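Local coordinates for gamma-hexachlorocyclohexane dehydrochlorinase (Sphingomonas paucimobilis, PDB 3A76), which catalyses two successive 1,2-anti dehydrochlorinations of the pollutant lindane, giving a tetrachlorocyclohexadiene by way of a pentachlorocyclohexene, at residues F133-E138 with S147-C152; F88-H93 with L117-E122. All blocks are in the same frame, centred on the assembly; numbering follows the deposited sequence.

Interaction 1. Residues F133-E138 with S147-C152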
ATOM      1  N   PHE B 133      -8.696   4.265  -9.132  1.00 21.87           N
ATOM      2  CA  PHE B 133     -10.083   3.952  -8.808  1.00 22.78           C
ATOM      3  C   PHE B 133     -10.850   5.220  -8.411  1.00 23.25           C
ATOM      4  O   PHE B 133     -10.383   5.998  -7.576  1.00 22.99           O
ATOM      5  CB  PHE B 133     -10.149   2.925  -7.668  1.00 22.97           C
ATOM      6  CG  PHE B 133      -9.508   1.595  -7.999  1.00 23.70           C
ATOM      7  CD1 PHE B 133      -8.656   0.977  -7.091  1.00 24.76           C
ATOM      8  CD2 PHE B 133      -9.763   0.959  -9.208  1.00 24.64           C
ATOM      9  CE1 PHE B 133      -8.080  -0.265  -7.383  1.00 25.54           C
ATOM     10  CE2 PHE B 133      -9.176  -0.281  -9.519  1.00 25.54           C
ATOM     11  CZ  PHE B 133      -8.339  -0.890  -8.605  1.00 24.39           C
ATOM     12  N   THR B 134     -12.015   5.429  -9.032  1.00 23.52           N
ATOM     13  CA  THR B 134     -12.936   6.491  -8.640  1.00 23.29           C
ATOM     14  C   THR B 134     -14.173   5.740  -8.182  1.00 23.69           C
ATOM     15  O   THR B 134     -14.813   5.032  -8.966  1.00 24.08           O
ATOM     16  CB  THR B 134     -13.272   7.449  -9.811  1.00 23.65           C
ATOM     17  OG1 THR B 134     -12.066   7.798 -10.505  1.00 24.34           O
ATOM     18  CG2 THR B 134     -13.958   8.742  -9.312  1.00 21.76           C
ATOM     19  N   ASP B 135     -14.475   5.860  -6.898  1.00 23.72           N
ATOM     20  CA  ASP B 135     -15.463   5.014  -6.270  1.00 24.03           C
ATOM     21  C   ASP B 135     -16.552   5.822  -5.580  1.00 24.50           C
ATOM     22  O   ASP B 135     -16.332   6.969  -5.156  1.00 23.91           O
ATOM     23  CB  ASP B 135     -14.797   4.104  -5.220  1.00 23.63           C
ATOM     24  CG  ASP B 135     -13.796   3.125  -5.816  1.00 23.32           C
ATOM     25  OD1 ASP B 135     -12.850   2.741  -5.090  1.00 22.29           O
ATOM     26  OD2 ASP B 135     -13.959   2.724  -6.985  1.00 22.08           O
ATOM     27  N   GLU B 136     -17.719   5.192  -5.464  1.00 25.16           N
ATOM     28  CA  GLU B 136     -18.792   5.668  -4.614  1.00 25.83           C
ATOM     29  C   GLU B 136     -19.210   4.513  -3.750  1.00 25.87           C
ATOM     30  O   GLU B 136     -19.341   3.390  -4.242  1.00 25.71           O
ATOM     31  CB  GLU B 136     -19.985   6.112  -5.442  1.00 26.08           C
ATOM     32  CG  GLU B 136     -19.777   7.360  -6.281  1.00 27.48           C
ATOM     33  CD  GLU B 136     -21.007   7.659  -7.122  1.00 29.27           C
ATOM     34  OE1 GLU B 136     -20.862   8.265  -8.198  1.00 29.50           O
ATOM     35  OE2 GLU B 136     -22.120   7.249  -6.713  1.00 30.43           O
ATOM     36  N   TYR B 137     -19.416   4.796  -2.469  1.00 26.47           N
ATOM     37  CA  TYR B 137     -19.890   3.806  -1.502  1.00 27.34           C
ATOM     38  C   TYR B 137     -21.231   4.236  -0.902  1.00 27.75           C
ATOM     39  O   TYR B 137     -21.489   5.424  -0.701  1.00 27.90           O
ATOM     40  CB  TYR B 137     -18.865   3.591  -0.374  1.00 27.45           C
ATOM     41  CG  TYR B 137     -17.481   3.239  -0.862  1.00 27.87           C
ATOM     42  CD1 TYR B 137     -16.529   4.234  -1.111  1.00 27.91           C
ATOM     43  CD2 TYR B 137     -17.126   1.914  -1.089  1.00 28.20           C
ATOM     44  CE1 TYR B 137     -15.242   3.915  -1.567  1.00 29.40           C
ATOM     45  CE2 TYR B 137     -15.853   1.582  -1.548  1.00 30.00           C
ATOM     46  CZ  TYR B 137     -14.913   2.580  -1.787  1.00 30.38           C
ATOM     47  OH  TYR B 137     -13.656   2.228  -2.243  1.00 31.07           O
ATOM     48  N   GLU B 138     -22.080   3.261  -0.612  1.00 28.23           N
ATOM     49  CA  GLU B 138     -23.415   3.550  -0.122  1.00 28.79           C
ATOM     50  C   GLU B 138     -23.756   2.677   1.069  1.00 28.90           C
ATOM     51  O   GLU B 138     -23.560   1.454   1.032  1.00 29.09           O
ATOM     52  CB  GLU B 138     -24.433   3.337  -1.242  1.00 29.00           C
ATOM     53  CG  GLU B 138     -25.853   3.743  -0.920  1.00 28.93           C
ATOM     54  CD  GLU B 138     -26.711   3.779  -2.168  1.00 29.50           C
ATOM     55  OE1 GLU B 138     -26.365   4.530  -3.111  1.00 29.93           O
ATOM     56  OE2 GLU B 138     -27.718   3.046  -2.210  1.00 29.31           O
ATOM     57  N   SER B 147     -21.250   1.431  -4.502  1.00 26.19           N
ATOM     58  CA  SER B 147     -22.324   1.897  -5.364  1.00 26.13           C
ATOM     59  C   SER B 147     -21.781   2.043  -6.777  1.00 26.08           C
ATOM     60  O   SER B 147     -22.504   1.860  -7.762  1.00 26.54           O
ATOM     61  CB  SER B 147     -22.854   3.240  -4.884  1.00 25.84           C
ATOM     62  OG  SER B 147     -23.344   3.974  -5.999  1.00 27.37           O
ATOM     63  N   LYS B 148     -20.503   2.390  -6.875  1.00 25.66           N
ATOM     64  CA  LYS B 148     -19.867   2.547  -8.173  1.00 25.55           C
ATOM     65  C   LYS B 148     -18.369   2.335  -8.017  1.00 25.03           C
ATOM     66  O   LYS B 148     -17.816   2.511  -6.923  1.00 24.81           O
ATOM     67  CB  LYS B 148     -20.155   3.943  -8.749  1.00 25.81           C
ATOM     68  CG  LYS B 148     -20.279   3.997 -10.266  1.00 27.50           C
ATOM     69  CD  LYS B 148     -20.923   5.313 -10.754  1.00 30.42           C
ATOM     70  CE  LYS B 148     -22.454   5.360 -10.547  1.00 31.70           C
ATOM     71  NZ  LYS B 148     -23.233   4.500 -11.489  1.00 31.21           N
ATOM     72  N   ARG B 149     -17.736   1.935  -9.118  1.00 24.46           N
ATOM     73  CA  ARG B 149     -16.292   1.939  -9.250  1.00 24.28           C
ATOM     74  C   ARG B 149     -15.971   2.229 -10.690  1.00 24.23           C
ATOM     75  O   ARG B 149     -16.467   1.540 -11.578  1.00 24.54           O
ATOM     76  CB  ARG B 149     -15.652   0.588  -8.839  1.00 23.89           C
ATOM     77  CG  ARG B 149     -14.214   0.390  -9.393  1.00 23.67           C
ATOM     78  CD  ARG B 149     -13.327  -0.520  -8.541  1.00 21.12           C
ATOM     79  NE  ARG B 149     -12.878   0.144  -7.320  1.00 19.77           N
ATOM     80  CZ  ARG B 149     -12.031  -0.364  -6.421  1.00 19.74           C
ATOM     81  NH1 ARG B 149     -11.718   0.360  -5.353  1.00 17.95           N
ATOM     82  NH2 ARG B 149     -11.495  -1.580  -6.567  1.00 18.40           N
ATOM     83  N   ASN B 150     -15.146   3.247 -10.919  1.00 23.99           N
ATOM     84  CA  ASN B 150     -14.471   3.383 -12.208  1.00 24.20           C
ATOM     85  C   ASN B 150     -12.972   3.090 -12.045  1.00 23.94           C
ATOM     86  O   ASN B 150     -12.315   3.591 -11.126  1.00 24.52           O
ATOM     87  CB  ASN B 150     -14.727   4.763 -12.845  1.00 23.96           C
ATOM     88  CG  ASN B 150     -14.080   4.914 -14.212  1.00 24.58           C
ATOM     89  OD1 ASN B 150     -12.917   5.315 -14.321  1.00 25.32           O
ATOM     90  ND2 ASN B 150     -14.838   4.609 -15.269  1.00 25.17           N
ATOM     91  N   ALA B 151     -12.455   2.255 -12.933  1.00 23.48           N
ATOM     92  CA  ALA B 151     -11.059   1.910 -12.948  1.00 22.75           C
ATOM     93  C   ALA B 151     -10.501   2.456 -14.234  1.00 22.69           C
ATOM     94  O   ALA B 151     -10.958   2.113 -15.315  1.00 22.02           O
ATOM     95  CB  ALA B 151     -10.882   0.412 -12.885  1.00 22.62           C
ATOM     96  N   CYS B 152      -9.498   3.312 -14.097  1.00 23.00           N
ATOM     97  CA  CYS B 152      -8.880   3.966 -15.225  1.00 23.66           C
ATOM     98  C   CYS B 152      -7.404   3.609 -15.187  1.00 23.20           C
ATOM     99  O   CYS B 152      -6.736   3.867 -14.185  1.00 22.91           O
ATOM    100  CB  CYS B 152      -9.071   5.484 -15.095  1.00 23.92           C
ATOM    101  SG  CYS B 152      -8.174   6.465 -16.312  1.00 27.23           S
TER
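The antiparallel beta hairpin of strands 125-140 and 143-158, part of the curved sheet of this SnoaL-like barrel, carries on one face a layered group in which Arg149 lies flat on Phe133 and meets Asp135 edge-on. The guanidinium of Arg149 covers the Phe133 ring with planes 6° apart and CZ 3.7 Å from the ring centroid of Phe133: a cation-pi stack. Arg149 reaches this position by swinging CG away from the backbone N (chi1 161°) and bending further out at chi3, which brings that plane over the ring while its edge turns to Asp135. The grip there is side-on and two-pronged: Arg149 NH1 reaches Asp135 OD1 at 2.6 Å and Arg149 NE reaches Asp135 OD2 at 2.8 Å. Both oxygens lie in the guanidinium plane and are met on their syn sides, although the carboxylate itself is turned 26° from that plane. Ala151 CB closes in on the edge of the Phe133 ring, 3.8 Å from CE2 of Phe133.

In the backbone, Thr134 and Asn150 form an antiparallel hydrogen-bonded pair, Asn150 N lying 2.7 Å from Thr134 O. Further along, Ser147 and Lys148 both face Glu136 in a classic beta bulge: Glu136 O accepts from Ser147 N at 2.7 Å and from Lys148 N at 3.0 Å, the two donors coming from the same face of its carbonyl plane. On the face that carries Thr134 and Asn150, Glu136 and Lys148 run side by side with CB atoms 4.0 Å apart.

Tyr37 of helix 22-45 packs against Arg149, and Lys40 NZ comes near Arg149 NH2. The buried positive charge of Arg149 is probably balanced by the carboxylate of Asp135, the more so with the like charge of Lys40 close by, while the two-point grip fixes the rotation of the guanidinium.

Interaction 2. Residues F88-H93 with L117-E122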
ATOM      1  N   PHE B  88      -5.551 -13.658 -17.214  1.00 26.87           N
ATOM      2  CA  PHE B  88      -4.290 -13.801 -16.482  1.00 26.59           C
ATOM      3  C   PHE B  88      -4.098 -15.225 -15.971  1.00 26.42           C
ATOM      4  O   PHE B  88      -5.069 -15.874 -15.562  1.00 26.72           O
ATOM      5  CB  PHE B  88      -4.318 -12.924 -15.232  1.00 26.59           C
ATOM      6  CG  PHE B  88      -4.229 -11.446 -15.491  1.00 26.31           C
ATOM      7  CD1 PHE B  88      -2.990 -10.819 -15.563  1.00 24.33           C
ATOM      8  CD2 PHE B  88      -5.388 -10.670 -15.572  1.00 25.30           C
ATOM      9  CE1 PHE B  88      -2.899  -9.460 -15.759  1.00 25.66           C
ATOM     10  CE2 PHE B  88      -5.306  -9.295 -15.782  1.00 27.20           C
ATOM     11  CZ  PHE B  88      -4.059  -8.684 -15.871  1.00 25.89           C
ATOM     12  N   HIS B  89      -2.859 -15.701 -15.937  1.00 25.53           N
ATOM     13  CA  HIS B  89      -2.579 -16.937 -15.193  1.00 25.01           C
ATOM     14  C   HIS B  89      -2.741 -16.665 -13.702  1.00 25.00           C
ATOM     15  O   HIS B  89      -3.442 -17.389 -12.988  1.00 25.29           O
ATOM     16  CB  HIS B  89      -1.201 -17.497 -15.534  1.00 24.18           C
ATOM     17  CG  HIS B  89      -1.150 -18.120 -16.889  1.00 22.65           C
ATOM     18  ND1 HIS B  89      -1.921 -19.216 -17.227  1.00 20.81           N
ATOM     19  CD2 HIS B  89      -0.452 -17.788 -17.999  1.00 19.13           C
ATOM     20  CE1 HIS B  89      -1.691 -19.533 -18.487  1.00 19.77           C
ATOM     21  NE2 HIS B  89      -0.807 -18.682 -18.977  1.00 19.39           N
ATOM     22  N   GLU B  90      -2.094 -15.598 -13.259  1.00 24.71           N
ATOM     23  CA  GLU B  90      -2.392 -14.964 -11.990  1.00 24.69           C
ATOM     24  C   GLU B  90      -2.064 -13.483 -12.066  1.00 24.02           C
ATOM     25  O   GLU B  90      -1.409 -13.010 -13.000  1.00 24.23           O
ATOM     26  CB  GLU B  90      -1.665 -15.606 -10.777  1.00 25.35           C
ATOM     27  CG  GLU B  90      -0.379 -16.454 -10.964  1.00 26.79           C
ATOM     28  CD  GLU B  90       0.543 -16.045 -12.096  1.00 28.71           C
ATOM     29  OE1 GLU B  90       0.855 -14.860 -12.254  1.00 32.70           O
ATOM     30  OE2 GLU B  90       0.990 -16.939 -12.830  1.00 32.46           O
ATOM     31  N   CYS B  91      -2.523 -12.751 -11.067  1.00 23.23           N
ATOM     32  CA  CYS B  91      -2.182 -11.351 -10.952  1.00 23.03           C
ATOM     33  C   CYS B  91      -2.226 -10.986  -9.487  1.00 22.47           C
ATOM     34  O   CYS B  91      -2.789 -11.722  -8.673  1.00 21.69           O
ATOM     35  CB  CYS B  91      -3.166 -10.482 -11.749  1.00 22.16           C
ATOM     36  SG  CYS B  91      -4.827 -10.671 -11.190  1.00 24.32           S
ATOM     37  N   ILE B  92      -1.656  -9.830  -9.160  1.00 21.77           N
ATOM     38  CA  ILE B  92      -1.789  -9.299  -7.815  1.00 20.72           C
ATOM     39  C   ILE B  92      -2.001  -7.771  -7.845  1.00 20.80           C
ATOM     40  O   ILE B  92      -1.245  -7.059  -8.495  1.00 20.49           O
ATOM     41  CB  ILE B  92      -0.574  -9.729  -6.924  1.00 21.20           C
ATOM     42  CG1 ILE B  92      -0.838  -9.394  -5.455  1.00 19.86           C
ATOM     43  CG2 ILE B  92       0.789  -9.212  -7.482  1.00 17.32           C
ATOM     44  CD1 ILE B  92      -0.445  -8.087  -5.136  1.00 23.08           C
ATOM     45  N   HIS B  93      -3.033  -7.303  -7.139  1.00 20.66           N
ATOM     46  CA  HIS B  93      -3.345  -5.875  -6.977  1.00 21.04           C
ATOM     47  C   HIS B  93      -2.831  -5.306  -5.645  1.00 20.59           C
ATOM     48  O   HIS B  93      -3.232  -5.769  -4.576  1.00 19.94           O
ATOM     49  CB  HIS B  93      -4.864  -5.661  -6.987  1.00 21.42           C
ATOM     50  CG  HIS B  93      -5.517  -5.894  -8.309  1.00 23.31           C
ATOM     51  ND1 HIS B  93      -5.809  -7.156  -8.782  1.00 24.30           N
ATOM     52  CD2 HIS B  93      -5.973  -5.025  -9.243  1.00 24.63           C
ATOM     53  CE1 HIS B  93      -6.406  -7.055  -9.956  1.00 24.89           C
ATOM     54  NE2 HIS B  93      -6.517  -5.773 -10.260  1.00 25.48           N
ATOM     55  N   LEU B 117       0.555  -6.296 -10.778  1.00 22.22           N
ATOM     56  CA  LEU B 117       1.522  -7.168 -11.459  1.00 21.85           C
ATOM     57  C   LEU B 117       0.849  -8.491 -11.800  1.00 21.19           C
ATOM     58  O   LEU B 117       0.180  -9.079 -10.957  1.00 20.90           O
ATOM     59  CB  LEU B 117       2.714  -7.444 -10.547  1.00 21.63           C
ATOM     60  CG  LEU B 117       3.425  -6.251  -9.937  1.00 21.81           C
ATOM     61  CD1 LEU B 117       4.481  -6.719  -8.931  1.00 23.40           C
ATOM     62  CD2 LEU B 117       4.031  -5.414 -11.041  1.00 21.16           C
ATOM     63  N   GLY B 118       1.024  -8.963 -13.033  1.00 20.94           N
ATOM     64  CA  GLY B 118       0.413 -10.218 -13.444  1.00 20.25           C
ATOM     65  C   GLY B 118       1.045 -10.887 -14.639  1.00 20.22           C
ATOM     66  O   GLY B 118       1.921 -10.328 -15.279  1.00 19.56           O
ATOM     67  N   ASN B 119       0.611 -12.111 -14.918  1.00 20.78           N
ATOM     68  CA  ASN B 119       0.995 -12.782 -16.156  1.00 22.05           C
ATOM     69  C   ASN B 119      -0.224 -12.966 -17.039  1.00 22.26           C
ATOM     70  O   ASN B 119      -1.180 -13.628 -16.646  1.00 22.78           O
ATOM     71  CB  ASN B 119       1.651 -14.147 -15.896  1.00 21.68           C
ATOM     72  CG  ASN B 119       3.113 -14.038 -15.532  1.00 21.82           C
ATOM     73  OD1 ASN B 119       3.888 -13.394 -16.227  1.00 23.28           O
ATOM     74  ND2 ASN B 119       3.503 -14.696 -14.445  1.00 19.78           N
ATOM     75  N   LEU B 120      -0.183 -12.384 -18.230  1.00 23.03           N
ATOM     76  CA  LEU B 120      -1.256 -12.561 -19.213  1.00 23.49           C
ATOM     77  C   LEU B 120      -1.205 -13.946 -19.826  1.00 23.74           C
ATOM     78  O   LEU B 120      -0.152 -14.389 -20.245  1.00 24.07           O
ATOM     79  CB  LEU B 120      -1.139 -11.519 -20.324  1.00 23.12           C
ATOM     80  CG  LEU B 120      -1.355 -10.057 -19.941  1.00 22.51           C
ATOM     81  CD1 LEU B 120      -0.941  -9.172 -21.111  1.00 20.50           C
ATOM     82  CD2 LEU B 120      -2.795  -9.794 -19.499  1.00 19.79           C
ATOM     83  N   VAL B 121      -2.339 -14.632 -19.875  1.00 24.62           N
ATOM     84  CA  VAL B 121      -2.420 -15.923 -20.558  1.00 25.50           C
ATOM     85  C   VAL B 121      -1.979 -15.784 -22.019  1.00 26.24           C
ATOM     86  O   VAL B 121      -1.210 -16.606 -22.524  1.00 26.50           O
ATOM     87  CB  VAL B 121      -3.838 -16.535 -20.475  1.00 25.40           C
ATOM     88  CG1 VAL B 121      -3.947 -17.775 -21.379  1.00 25.58           C
ATOM     89  CG2 VAL B 121      -4.173 -16.899 -19.045  1.00 25.59           C
ATOM     90  N   GLU B 122      -2.464 -14.733 -22.680  1.00 27.21           N
ATOM     91  CA  GLU B 122      -2.078 -14.410 -24.048  1.00 28.16           C
ATOM     92  C   GLU B 122      -0.598 -14.027 -24.084  1.00 27.97           C
ATOM     93  O   GLU B 122      -0.219 -12.913 -23.725  1.00 28.11           O
ATOM     94  CB  GLU B 122      -2.964 -13.277 -24.613  1.00 28.54           C
ATOM     95  CG  GLU B 122      -2.954 -13.124 -26.146  1.00 30.63           C
ATOM     96  CD  GLU B 122      -3.835 -14.159 -26.861  1.00 34.82           C
ATOM     97  OE1 GLU B 122      -3.475 -15.362 -26.891  1.00 34.86           O
ATOM     98  OE2 GLU B 122      -4.894 -13.763 -27.409  1.00 36.90           O
TER
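At the end of the beta hairpin formed by strands 88-102 and 107-120, the chain leaving helix 72-87 turns a corner at His89 and enters the sheet. Phe88 stands at this junction with its ring between two aliphatic groups: Leu120 CD2 lies over one face, 3.8 Å from Phe88 CE1, in a CH-pi contact displaced toward the rim, and CB of Cys91 covers the opposite face. Putting an alanine at Phe88 would probably open a gap between Leu120 and Cys91 and leave the Leu120 methyl without its aromatic face. Gly118 is also close, its CA 4.1 Å from Phe88 CE1; a CB at this position would run into both that ring and Cys91.

Backbone bonds join the two strands from the corner onward. His89 N gives a bond of 2.8 Å to Asn119 O, Asn119 N one of 2.9 Å to Glu90 O, and Ile92 and Leu117 exchange a pair, the shorter being 2.7 Å from Ile92 N to Leu117 O. The side chains of Ile92 and Leu117 run alongside each other. Asn119 ND2 makes a weak bond to Glu90 OE1, their planes nearly perpendicular. Glu90 OE1 also bonds Tyr155 OH of the second subunit, which places this edge at the trimer interface, while Asn119 OD1 bonds Ser126 OG and its ND2 the carbonyl O of Phe164. His93, the inferred proton acceptor, bonds through ND1 to Asp45 and touches spermidine.

Beyond the strand, Val121 crosses His89 at about a right angle: with CG2 anti to its own carbonyl carbon, this methyl sits almost over the centre of the imidazole, 3.6 Å from the His89 ring centroid.

How the interactions relate
Interactions 1 and 2 show how one curved sheet can serve a pocket from two separate hairpins. Strands 107-120 and 125-140 are neighbours in it, so the segments 117-122 and 133-138 belong to adjoining strands, yet the centres of the two contacts lie about 22 Å apart on opposite sides of the chain's centre, and their nearest atoms are about 5 Å apart without touching. The active site draws them together: the side chain of Phe133 comes within about 5 Å of that of His93, the inferred proton acceptor, and about 4 Å of bound spermidine. Interaction 2 contributes His93 itself and brings Cys91 to about 4 Å from Asp45, also an inferred active-site residue, side chain to side chain.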